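Local coordinates for protein glutathione peroxidase (Schistosoma mansoni, PDB 2V1M) that catalyses the reduction of hydrogen peroxide by glutathione, giving glutathione disulfide and water, at residues Ser10-Phe14 with Ser25-Gly31; Lys17-Gly21 with Glu83-Lys87; Leu35-Val39 with Leu114-Leu118; Pro71-Phe75 with Ile104-Gly108; Leu138-Gln142 with Leu165-Lys169. Residues are numbered along the deposited sequence.

Interaction 3 lies deepest, about 5 Å from the centre of the chain, and joins central strand 33-39 of the thioredoxin-fold sheet to helix 113-121. The others lie about 12 to 15 Å from that centre. Interaction 1 comes first along the chain and touches interaction 3 through Phe14 and Phe117. Interaction 2, whose segments alternate with those of interaction 3, packs the 15-17/23-25 hairpin turn on helix 83-94. Interaction 4, its centre about 10 Å from that of interaction 3, packs on Tyr115. Interaction 5 packs the C-terminal end of helix 159-167 against strand 136-139, neighbour of 33-39, and touches interaction 1 through Arg141 and Gly31. Interactions 3 and 5 thus share one sheet, which the other contacts surround.

Interaction 1: Ser10-Phe14 with Ser25-Gly31; sequences SIYEF and SLEKYRG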
# COMPACT_ATOMS: atom_id res chain seq x y z
N SER A 10 -6.90 -3.39 14.25
CA SER A 10 -7.17 -3.54 12.82
C SER A 10 -6.63 -2.29 12.15
O SER A 10 -6.31 -1.27 12.83
CB SER A 10 -8.68 -3.66 12.51
OG SER A 10 -9.30 -2.40 12.60
N ILE A 11 -6.59 -2.26 10.81
CA ILE A 11 -6.15 -1.07 10.12
C ILE A 11 -7.17 0.06 10.27
O ILE A 11 -6.81 1.23 10.00
CB ILE A 11 -5.87 -1.32 8.62
CG1 ILE A 11 -7.13 -1.71 7.83
CG2 ILE A 11 -4.69 -2.26 8.42
CD1 ILE A 11 -7.03 -1.44 6.32
N TYR A 12 -8.41 -0.23 10.66
CA TYR A 12 -9.46 0.80 10.67
C TYR A 12 -9.21 1.87 11.73
O TYR A 12 -9.81 2.94 11.65
CB TYR A 12 -10.82 0.15 10.94
CG TYR A 12 -11.14 -0.99 10.04
CD1 TYR A 12 -10.81 -0.94 8.70
CD2 TYR A 12 -11.80 -2.14 10.54
CE1 TYR A 12 -11.12 -2.01 7.87
CE2 TYR A 12 -12.14 -3.19 9.72
CZ TYR A 12 -11.80 -3.14 8.40
OH TYR A 12 -12.17 -4.21 7.60
N GLU A 13 -8.33 1.58 12.69
CA GLU A 13 -8.07 2.54 13.76
C GLU A 13 -7.28 3.75 13.30
O GLU A 13 -7.23 4.75 14.04
CB GLU A 13 -7.34 1.85 14.90
CG GLU A 13 -8.26 0.84 15.56
CD GLU A 13 -7.63 0.07 16.66
OE1 GLU A 13 -6.43 0.30 16.89
OE2 GLU A 13 -8.29 -0.77 17.32
N PHE A 14 -6.62 3.68 12.13
CA PHE A 14 -5.66 4.71 11.72
C PHE A 14 -6.27 5.72 10.78
O PHE A 14 -7.18 5.40 9.99
CB PHE A 14 -4.43 4.06 11.06
CG PHE A 14 -3.82 3.06 11.95
CD1 PHE A 14 -3.14 3.48 13.12
CD2 PHE A 14 -4.04 1.70 11.75
CE1 PHE A 14 -2.67 2.56 14.04
CE2 PHE A 14 -3.58 0.77 12.68
CZ PHE A 14 -2.93 1.18 13.82
N SER A 25 -9.96 8.49 7.66
CA SER A 25 -9.85 7.31 8.51
C SER A 25 -9.95 6.05 7.62
O SER A 25 -10.82 5.94 6.74
CB SER A 25 -10.98 7.28 9.53
OG SER A 25 -11.06 5.97 10.10
N LEU A 26 -9.12 5.05 7.94
CA LEU A 26 -9.16 3.78 7.22
C LEU A 26 -10.41 2.95 7.54
O LEU A 26 -10.63 1.93 6.91
CB LEU A 26 -7.87 2.98 7.43
CG LEU A 26 -6.60 3.72 6.99
CD1 LEU A 26 -5.40 2.80 7.24
CD2 LEU A 26 -6.69 4.15 5.55
N GLU A 27 -11.27 3.46 8.43
CA GLU A 27 -12.66 2.95 8.52
C GLU A 27 -13.32 2.88 7.14
O GLU A 27 -14.20 2.05 6.93
CB GLU A 27 -13.49 3.86 9.42
CG GLU A 27 -13.23 3.66 10.92
CD GLU A 27 -13.99 2.45 11.45
OE1 GLU A 27 -14.90 1.98 10.75
OE2 GLU A 27 -13.63 1.97 12.55
N LYS A 28 -12.92 3.77 6.22
CA LYS A 28 -13.38 3.78 4.82
C LYS A 28 -13.31 2.38 4.18
O LYS A 28 -14.14 2.05 3.31
CB LYS A 28 -12.50 4.79 3.97
CG LYS A 28 -12.74 4.80 2.47
CD LYS A 28 -11.90 5.91 1.80
CE LYS A 28 -11.97 5.85 0.29
NZ LYS A 28 -11.47 7.07 -0.37
N TYR A 29 -12.33 1.58 4.59
CA TYR A 29 -12.02 0.31 3.94
C TYR A 29 -12.65 -0.91 4.61
O TYR A 29 -12.38 -2.05 4.21
CB TYR A 29 -10.49 0.17 3.81
CG TYR A 29 -9.91 1.29 2.96
CD1 TYR A 29 -10.09 1.27 1.59
CD2 TYR A 29 -9.28 2.37 3.54
CE1 TYR A 29 -9.62 2.32 0.81
CE2 TYR A 29 -8.81 3.45 2.76
CZ TYR A 29 -8.99 3.42 1.39
OH TYR A 29 -8.51 4.47 0.67
N ARG A 30 -13.52 -0.68 5.60
CA ARG A 30 -14.17 -1.81 6.28
C ARG A 30 -14.89 -2.69 5.26
O ARG A 30 -15.64 -2.21 4.40
CB ARG A 30 -15.19 -1.31 7.29
CG ARG A 30 -15.57 -2.35 8.32
CD ARG A 30 -16.36 -1.74 9.48
NE ARG A 30 -15.58 -1.00 10.50
CZ ARG A 30 -15.04 -1.57 11.58
NH1 ARG A 30 -15.11 -2.88 11.72
NH2 ARG A 30 -14.39 -0.85 12.50
N GLY A 31 -14.65 -3.99 5.36
CA GLY A 31 -15.34 -4.95 4.52
C GLY A 31 -14.68 -5.21 3.17
O GLY A 31 -15.16 -6.08 2.44
O HOH W 1 -10.43 5.43 12.73
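Tyr12 takes chi1 near -52° (m), which lays its ring along the 3-10 segment 26-29 and beyond. Tyr12 CD1 comes 3.4 Å from Leu26 O, and Tyr12 OH accepts a weak hydrogen bond from Gly31 N (3.3 Å). Arg30 (t, t, m) folds across a face of this ring: its CG makes an off-centre CH-pi contact 4.2 Å from the ring centroid, and its CZ lies 3.5 Å from Tyr12 CD2. Glu27 (m, m) holds the guanidinium in a salt bridge, Arg30 NH2 to Glu27 OE2, 2.9 Å. Two 3-10 segments flanking the 15-17/23-25 hairpin meet, each opened by an ST turn: Ser10 OG (chi1 p) accepts from Tyr12 N and Ser25 OG (chi1 t) from Glu27 N, both at 3.0 Å. Leu26 N donates to Phe14 O (2.8 Å), and a water bridges Tyr12 O and Ser25 OG, 2.8 Å from each. Leu26 (m, t) sets CD1 4.1 Å from Phe14 CB, while Tyr29 (m) leads away to hydrogen-bond Asp99.

Interaction 2: Lys17-Gly21 with Glu83-Lys87; sequences KDING and EAEIK
The main apolar plug here is the second residue of a beta turn: buried Ile19 projects from Asp18-Gly21 onto the first turn of a helix. The turn is type I, with phi/psi of -70/-18° at Ile19 and -89/2° at Asn20, followed by Gly21 at 87/9°; Gly21 N bonds Asp18 O at 2.9 Å. Asp18 OD1 (chi1 p) accepts from Asn20 N at 2.8 Å, an Asx turn. Segment Glu83-Lys87 is regular helix, phi/psi near -60/-45°, with Lys87 N to Glu83 O at 2.9 Å. The nearest CA pair is Ile19 and Glu83, 5.8 Å. Ile19 (t, t) sets CD1 3.9 Å from both Ile86 CG2 and Lys87 CB, and its CG1 lies 3.8 Å from Glu83 CB. The end of Glu83 (m, p) turns off to hydrogen-bond Lys103 N. Lys87, all t, reaches back so that NZ donates to Asn20 OD1 (chi1 m) at 2.8 Å. This is the turn of a beta hairpin, strands 15-17 and 23-25, seated against the N-terminal end of helix 83-94.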
# COMPACT_ATOMS: atom_id res chain seq x y z
N LYS A 17 -3.29 11.00 5.75
CA LYS A 17 -3.55 12.09 4.81
C LYS A 17 -3.43 11.54 3.38
O LYS A 17 -2.41 10.95 3.01
CB LYS A 17 -2.51 13.19 5.05
CG LYS A 17 -2.80 14.49 4.29
CD LYS A 17 -1.75 15.58 4.58
CE LYS A 17 -1.64 15.94 6.08
NZ LYS A 17 -2.91 16.47 6.58
N ASP A 18 -4.47 11.76 2.58
CA ASP A 18 -4.42 11.32 1.18
C ASP A 18 -3.56 12.27 0.34
O ASP A 18 -3.06 13.29 0.85
CB ASP A 18 -5.83 11.05 0.61
CG ASP A 18 -6.59 12.27 0.13
OD1 ASP A 18 -6.02 13.37 0.00
OD2 ASP A 18 -7.79 12.06 -0.18
N ILE A 19 -3.37 11.95 -0.93
CA ILE A 19 -2.38 12.70 -1.73
C ILE A 19 -2.82 14.13 -2.01
O ILE A 19 -2.00 14.96 -2.39
CB ILE A 19 -1.95 11.95 -2.99
CG1 ILE A 19 -0.59 12.44 -3.52
CG2 ILE A 19 -3.08 12.01 -4.03
CD1 ILE A 19 0.05 11.43 -4.47
N ASN A 20 -4.12 14.39 -1.85
CA ASN A 20 -4.69 15.74 -2.01
C ASN A 20 -4.67 16.55 -0.71
O ASN A 20 -5.16 17.70 -0.69
CB ASN A 20 -6.14 15.65 -2.51
CG ASN A 20 -6.22 14.98 -3.88
OD1 ASN A 20 -5.34 15.21 -4.73
ND2 ASN A 20 -7.23 14.14 -4.08
N GLY A 21 -4.11 15.96 0.35
CA GLY A 21 -4.07 16.64 1.65
C GLY A 21 -5.31 16.41 2.49
O GLY A 21 -5.42 17.04 3.56
N GLU A 83 3.82 15.95 -3.08
CA GLU A 83 2.61 15.20 -3.41
C GLU A 83 2.03 15.60 -4.76
O GLU A 83 1.61 14.73 -5.51
CB GLU A 83 1.55 15.38 -2.31
CG GLU A 83 1.82 14.54 -1.06
CD GLU A 83 2.93 15.00 -0.13
OE1 GLU A 83 3.51 16.12 -0.29
OE2 GLU A 83 3.25 14.24 0.83
N ALA A 84 1.94 16.90 -5.07
CA ALA A 84 1.27 17.27 -6.34
C ALA A 84 2.03 16.66 -7.52
O ALA A 84 1.40 16.21 -8.49
CB ALA A 84 1.14 18.76 -6.47
N GLU A 85 3.35 16.69 -7.47
CA GLU A 85 4.15 16.16 -8.55
C GLU A 85 4.07 14.64 -8.62
O GLU A 85 4.02 14.07 -9.72
CB GLU A 85 5.58 16.64 -8.40
CG GLU A 85 6.51 16.15 -9.50
CD GLU A 85 7.91 16.79 -9.46
OE1 GLU A 85 8.23 17.58 -8.55
OE2 GLU A 85 8.72 16.44 -10.36
N ILE A 86 4.10 13.96 -7.47
CA ILE A 86 3.89 12.51 -7.46
C ILE A 86 2.53 12.17 -8.12
O ILE A 86 2.41 11.26 -8.98
CB ILE A 86 3.94 11.96 -6.03
CG1 ILE A 86 5.36 12.13 -5.44
CG2 ILE A 86 3.53 10.47 -6.02
CD1 ILE A 86 5.40 11.92 -3.94
N LYS A 87 1.49 12.87 -7.70
CA LYS A 87 0.15 12.60 -8.22
C LYS A 87 0.11 12.78 -9.73
O LYS A 87 -0.43 11.95 -10.46
CB LYS A 87 -0.86 13.54 -7.56
CG LYS A 87 -2.31 13.27 -8.03
CD LYS A 87 -3.29 14.31 -7.50
CE LYS A 87 -4.71 14.02 -7.95
NZ LYS A 87 -5.66 15.06 -7.52

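Interaction 3: Leu35-Val39 with Leu114-Leu118; sequences LIVNV and LYKFL
Strand Leu35-Val39 and helix Leu114-Leu118 cross with axes 11.5 Å apart at a signed angle of -118°. The strand is extended (phi/psi -106/122° at Ile36, -128/130° at Val37); the helix is regular, Leu118 N to Leu114 O 2.8 Å. Nearest CA pairs are Ile36 with Leu118 (9.3 Å) and Asn38 with Tyr115 (9.6 Å), so side chains bridge the gap. Ile36 (m, t) is the strand's bump among three helix side chains: its CD1 lies 4.4 Å from Leu114 CD1 (t, p), its CG2 4.0 Å from Leu118 CD1 (m, t) and 4.3 Å from Tyr115 CZ. In this sheet-helix packing of the thioredoxin fold Ile36 and Asn38 face helix 113-121, whereas Leu35 and Val39 touch helix 46-60 on the other face. Tyr115 (chi1 -86°, chi2 -101°) extends its ring into the hollow between Ile36 and Asn38, with OH 3.4 Å from Asn38 CB. Beside it a water lies 2.9 Å from Ile36 O, 3.1 Å from Tyr115 OH and 3.3 Å from Asn38 OD1. Asn38 (p) hydrogen-bonds Trp132 O through ND2.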
# COMPACT_ATOMS: atom_id res chain seq x y z
N LEU A 35 -4.72 -3.99 -0.36
CA LEU A 35 -3.33 -4.24 -0.66
C LEU A 35 -2.60 -2.92 -0.44
O LEU A 35 -2.89 -1.93 -1.13
CB LEU A 35 -3.15 -4.73 -2.10
CG LEU A 35 -1.70 -5.17 -2.41
CD1 LEU A 35 -1.30 -6.44 -1.61
CD2 LEU A 35 -1.55 -5.39 -3.92
N ILE A 36 -1.73 -2.88 0.57
CA ILE A 36 -1.09 -1.64 1.00
C ILE A 36 0.37 -1.67 0.55
O ILE A 36 1.13 -2.61 0.94
CB ILE A 36 -1.22 -1.46 2.54
CG1 ILE A 36 -2.71 -1.48 2.92
CG2 ILE A 36 -0.52 -0.15 2.93
CD1 ILE A 36 -2.99 -1.29 4.41
N VAL A 37 0.75 -0.68 -0.24
CA VAL A 37 2.05 -0.69 -0.93
C VAL A 37 2.76 0.61 -0.63
O VAL A 37 2.17 1.68 -0.78
CB VAL A 37 1.81 -0.83 -2.47
CG1 VAL A 37 3.18 -1.01 -3.19
CG2 VAL A 37 0.88 -1.97 -2.77
N ASN A 38 4.03 0.56 -0.20
CA ASN A 38 4.85 1.77 -0.13
C ASN A 38 5.51 1.97 -1.48
O ASN A 38 6.01 1.02 -2.06
CB ASN A 38 5.86 1.71 1.02
CG ASN A 38 6.87 0.55 0.88
OD1 ASN A 38 6.49 -0.63 0.90
ND2 ASN A 38 8.16 0.89 0.77
N VAL A 39 5.44 3.21 -2.00
CA VAL A 39 5.81 3.46 -3.38
C VAL A 39 6.89 4.53 -3.48
O VAL A 39 7.20 5.25 -2.52
CB VAL A 39 4.55 3.84 -4.23
CG1 VAL A 39 3.55 2.70 -4.23
CG2 VAL A 39 3.90 5.14 -3.71
N LEU A 114 0.21 3.41 10.96
CA LEU A 114 -0.31 2.31 10.13
C LEU A 114 0.82 1.29 9.87
O LEU A 114 0.59 0.07 9.93
CB LEU A 114 -0.83 2.87 8.81
CG LEU A 114 -1.14 1.78 7.75
CD1 LEU A 114 -2.27 0.86 8.19
CD2 LEU A 114 -1.48 2.47 6.44
N TYR A 115 2.01 1.79 9.54
CA TYR A 115 3.12 0.88 9.25
C TYR A 115 3.70 0.25 10.49
O TYR A 115 4.12 -0.92 10.44
CB TYR A 115 4.19 1.57 8.37
CG TYR A 115 3.84 1.45 6.90
CD1 TYR A 115 4.47 0.51 6.10
CD2 TYR A 115 2.96 2.35 6.33
CE1 TYR A 115 4.17 0.45 4.70
CE2 TYR A 115 2.67 2.31 4.95
CZ TYR A 115 3.29 1.35 4.16
OH TYR A 115 3.00 1.24 2.81
N LYS A 116 3.72 0.96 11.61
CA LYS A 116 4.07 0.29 12.87
C LYS A 116 3.13 -0.90 13.09
O LYS A 116 3.57 -2.01 13.45
CB LYS A 116 4.02 1.26 14.06
CG LYS A 116 5.05 2.39 13.91
CD LYS A 116 5.10 3.27 15.18
CE LYS A 116 6.18 4.32 15.05
NZ LYS A 116 6.30 5.10 16.34
N PHE A 117 1.85 -0.69 12.86
CA PHE A 117 0.86 -1.75 13.02
C PHE A 117 1.09 -2.89 12.01
O PHE A 117 1.09 -4.09 12.40
CB PHE A 117 -0.56 -1.18 12.87
CG PHE A 117 -1.63 -2.22 12.93
CD1 PHE A 117 -1.96 -2.84 14.16
CD2 PHE A 117 -2.32 -2.60 11.78
CE1 PHE A 117 -2.97 -3.79 14.21
CE2 PHE A 117 -3.33 -3.56 11.84
CZ PHE A 117 -3.66 -4.15 13.07
N LEU A 118 1.21 -2.57 10.73
CA LEU A 118 1.40 -3.62 9.71
C LEU A 118 2.61 -4.50 10.08
O LEU A 118 2.52 -5.73 10.05
CB LEU A 118 1.61 -2.98 8.34
CG LEU A 118 0.37 -2.28 7.75
CD1 LEU A 118 0.80 -1.54 6.48
CD2 LEU A 118 -0.74 -3.29 7.44
O HOH W 2 3.68 -1.75 2.11

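Interaction 4: Pro71-Phe75 with Ile104-Gly108; sequences PCNQF and IKVNG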
# COMPACT_ATOMS: atom_id res chain seq x y z
N PRO A 71 3.49 6.93 -0.67
CA PRO A 71 4.85 7.37 -1.05
C PRO A 71 5.75 7.41 0.18
O PRO A 71 5.33 7.77 1.27
CB PRO A 71 4.63 8.78 -1.61
CG PRO A 71 3.13 8.77 -2.08
CD PRO A 71 2.48 7.97 -0.98
N CYS A 72 7.03 7.10 -0.05
CA CYS A 72 8.00 7.09 1.05
C CYS A 72 9.37 7.33 0.46
O CYS A 72 9.75 6.68 -0.53
CB CYS A 72 7.95 5.71 1.76
SG CYS A 72 9.22 5.52 3.04
N ASN A 73 10.12 8.29 1.05
CA ASN A 73 11.43 8.68 0.57
C ASN A 73 12.58 8.11 1.43
O ASN A 73 13.68 8.70 1.44
CB ASN A 73 11.55 10.22 0.48
CG ASN A 73 12.73 10.64 -0.38
OD1 ASN A 73 13.06 9.99 -1.37
ND2 ASN A 73 13.37 11.73 -0.01
N GLN A 74 12.36 7.00 2.14
CA GLN A 74 13.40 6.43 2.99
C GLN A 74 14.37 5.51 2.26
O GLN A 74 15.34 5.06 2.89
CB GLN A 74 12.79 5.70 4.18
CG GLN A 74 12.15 6.66 5.15
CD GLN A 74 11.63 5.93 6.37
OE1 GLN A 74 10.73 5.08 6.28
NE2 GLN A 74 12.21 6.24 7.54
N PHE A 75 14.15 5.22 0.96
CA PHE A 75 14.91 4.19 0.26
C PHE A 75 15.62 4.81 -0.95
O PHE A 75 15.03 4.95 -2.01
CB PHE A 75 14.00 3.02 -0.11
CG PHE A 75 13.28 2.44 1.08
CD1 PHE A 75 13.99 1.71 2.05
CD2 PHE A 75 11.94 2.72 1.29
CE1 PHE A 75 13.32 1.22 3.17
CE2 PHE A 75 11.28 2.20 2.41
CZ PHE A 75 11.99 1.45 3.35
N ILE A 104 4.91 9.40 3.71
CA ILE A 104 5.12 8.99 5.08
C ILE A 104 6.47 8.31 5.22
O ILE A 104 7.16 7.99 4.22
CB ILE A 104 4.01 8.03 5.55
CG1 ILE A 104 3.98 6.76 4.69
CG2 ILE A 104 2.65 8.76 5.61
CD1 ILE A 104 3.19 5.60 5.31
N LYS A 105 6.82 8.02 6.46
CA LYS A 105 7.91 7.07 6.77
C LYS A 105 7.27 5.73 7.13
O LYS A 105 6.16 5.65 7.70
CB LYS A 105 8.76 7.59 7.93
CG LYS A 105 9.59 8.80 7.47
CD LYS A 105 10.33 9.44 8.65
CE LYS A 105 11.23 10.54 8.11
NZ LYS A 105 12.13 11.05 9.17
N VAL A 106 8.00 4.67 6.79
CA VAL A 106 7.59 3.28 7.09
C VAL A 106 8.49 2.59 8.11
O VAL A 106 8.07 1.59 8.70
CB VAL A 106 7.46 2.43 5.81
CG1 VAL A 106 6.48 3.07 4.83
CG2 VAL A 106 8.83 2.19 5.15
N ASN A 107 9.70 3.13 8.32
CA ASN A 107 10.66 2.62 9.30
C ASN A 107 11.04 3.70 10.29
O ASN A 107 10.94 4.89 10.01
CB ASN A 107 11.92 2.08 8.63
CG ASN A 107 11.70 0.80 7.86
OD1 ASN A 107 10.87 -0.04 8.20
ND2 ASN A 107 12.48 0.64 6.81
N GLY A 108 11.50 3.24 11.46
CA GLY A 108 11.93 4.13 12.52
C GLY A 108 10.81 4.64 13.37
O GLY A 108 9.65 4.31 13.17
O HOH W 3 9.44 9.47 3.50
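Gln74 does most of the polar work. Its OE1 accepts from two successive amides, Val106 N (2.8 Å) and Asn107 N (3.0 Å), while its NE2 donates to Asn107 O (3.1 Å), so both ends of its amide group (chi1 m, chi2 t) are bonded to the 104-108 backbone. At the other end Ile104 N donates to Pro71 O (3.0 Å), just where strand 65-71 stops, and a water 2.8 Å from each joins Asn73 N to Ile104 O. Residues Pro71-Phe75, PCNQF, belong to a signature sequence of the glutathione peroxidases; here this loop leaves the thioredoxin-fold sheet and binds the loop leading to helix 113-121. Within it Gln74 N donates to Cys72 SG (3.6 Å). Val106 CG2 fills the space between the segments, 4.0 Å from Cys72 SG and 3.7 Å from Phe75 CE2. The Phe75 ring meets it edge-on, with CZ 3.6 Å from Asn107 ND2; the amide oxygen of Asn107 is held by Ile130 N, and the Phe75 ring also meets that of Trp132.

Interaction 5: Leu138-Gln142 with Leu165-Lys169; sequences LVDRQ and LLEKK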
# COMPACT_ATOMS: atom_id res chain seq x y z
N LEU A 138 -1.09 -7.50 2.63
CA LEU A 138 -2.44 -7.91 2.26
C LEU A 138 -3.28 -7.98 3.55
O LEU A 138 -2.91 -8.65 4.53
CB LEU A 138 -2.39 -9.27 1.57
CG LEU A 138 -3.73 -9.86 1.14
CD1 LEU A 138 -4.45 -8.94 0.15
CD2 LEU A 138 -3.52 -11.25 0.56
N VAL A 139 -4.41 -7.28 3.50
CA VAL A 139 -5.30 -7.06 4.64
C VAL A 139 -6.68 -7.61 4.26
O VAL A 139 -7.23 -7.29 3.19
CB VAL A 139 -5.37 -5.57 4.96
CG1 VAL A 139 -6.35 -5.29 6.14
CG2 VAL A 139 -4.00 -4.98 5.25
N ASP A 140 -7.23 -8.45 5.15
CA ASP A 140 -8.51 -9.07 4.87
C ASP A 140 -9.70 -8.10 5.08
O ASP A 140 -9.54 -6.92 5.43
CB ASP A 140 -8.63 -10.38 5.69
CG ASP A 140 -8.88 -10.17 7.19
OD1 ASP A 140 -9.16 -9.03 7.64
OD2 ASP A 140 -8.78 -11.21 7.88
N ARG A 141 -10.90 -8.63 4.83
CA ARG A 141 -12.13 -7.83 4.92
C ARG A 141 -12.48 -7.38 6.34
O ARG A 141 -13.40 -6.56 6.49
CB ARG A 141 -13.30 -8.59 4.35
CG ARG A 141 -13.24 -8.81 2.81
CD ARG A 141 -14.49 -9.48 2.32
NE ARG A 141 -14.55 -9.83 0.89
CZ ARG A 141 -14.90 -9.01 -0.09
NH1 ARG A 141 -15.12 -7.72 0.14
NH2 ARG A 141 -15.03 -9.45 -1.34
N GLN A 142 -11.76 -7.90 7.35
CA GLN A 142 -11.89 -7.48 8.74
C GLN A 142 -10.72 -6.61 9.19
O GLN A 142 -10.54 -6.34 10.38
CB GLN A 142 -12.08 -8.69 9.68
CG GLN A 142 -13.40 -9.38 9.48
CD GLN A 142 -13.47 -10.23 8.23
OE1 GLN A 142 -12.57 -11.02 7.94
NE2 GLN A 142 -14.56 -10.09 7.49
N LEU A 165 -9.06 -14.15 -0.26
CA LEU A 165 -9.65 -13.27 0.75
C LEU A 165 -10.93 -12.58 0.25
O LEU A 165 -11.83 -12.28 1.05
CB LEU A 165 -8.64 -12.25 1.24
CG LEU A 165 -7.38 -12.82 1.91
CD1 LEU A 165 -6.54 -11.65 2.45
CD2 LEU A 165 -7.75 -13.78 3.05
N LEU A 166 -11.02 -12.29 -1.05
CA LEU A 166 -12.26 -11.69 -1.60
C LEU A 166 -13.43 -12.64 -1.51
O LEU A 166 -14.57 -12.20 -1.34
CB LEU A 166 -12.07 -11.31 -3.08
CG LEU A 166 -11.16 -10.11 -3.37
CD1 LEU A 166 -10.93 -9.98 -4.85
CD2 LEU A 166 -11.73 -8.79 -2.83
N GLU A 167 -13.15 -13.94 -1.60
CA GLU A 167 -14.19 -14.96 -1.54
C GLU A 167 -14.79 -15.05 -0.14
O GLU A 167 -15.98 -15.39 -0.01
CB GLU A 167 -13.66 -16.32 -1.99
CG GLU A 167 -13.62 -16.57 -3.49
CD GLU A 167 -14.99 -16.57 -4.16
OE1 GLU A 167 -16.03 -16.64 -3.47
OE2 GLU A 167 -15.02 -16.50 -5.41
N LYS A 168 -13.99 -14.73 0.90
CA LYS A 168 -14.48 -14.79 2.28
C LYS A 168 -15.47 -13.67 2.53
O LYS A 168 -15.38 -12.59 1.90
CB LYS A 168 -13.31 -14.68 3.28
CG LYS A 168 -12.27 -15.75 3.09
CD LYS A 168 -11.23 -15.70 4.19
CE LYS A 168 -10.74 -17.10 4.50
NZ LYS A 168 -11.85 -18.02 4.89
N LYS A 169 -16.37 -13.91 3.47
CA LYS A 169 -17.28 -12.87 3.94
C LYS A 169 -16.58 -11.74 4.70
O LYS A 169 -15.62 -11.95 5.45
CB LYS A 169 -18.36 -13.51 4.81
CG LYS A 169 -19.48 -12.59 5.22
CD LYS A 169 -20.45 -13.30 6.15
CE LYS A 169 -21.66 -12.42 6.44
NZ LYS A 169 -22.51 -12.25 5.23
OXT LYS A 169 -16.97 -10.58 4.58
O HOH W 4 -11.19 -11.33 3.70
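Leu138, the penultimate residue of strand 136-139, points at the helix end and packs its CG 3.6 Å from Leu165 CD1. Val139 turns the other way. Asp140 leaves the strand: its CB lies 4.1 Å from Leu165 CD1, and its OD1 (chi1 p) accepts from Gln142 N at 2.8 Å, an Asx turn within the connection to strand 145-149. Arg141 then provides the main polar link. Its side chain, m at chi1 and t at chi2 and chi3, reaches across the C-terminal end of the helix, and both NH2 (2.8 Å) and NE (3.3 Å) donate to Leu166 O; Leu166 CD2 covers one face of the guanidinium. A water 2.9 Å from each bridges Arg141 N and Leu165 O. Gln142 finishes the series, NE2 donating to Lys169 O of the terminal carboxylate at 3.0 Å. Arg141 NH1 also bonds Gly31 O and NH2 bonds Lys63 O, which ties in both the loop before strand 33-39 and the loop between helix 46-60 and strand 65-71. Helix 159-167 packs on the sheet face opposite helix 113-121, its C-terminal end near strands 33-39, 136-139 and 145-149, with Leu165 on Val33 and Val146.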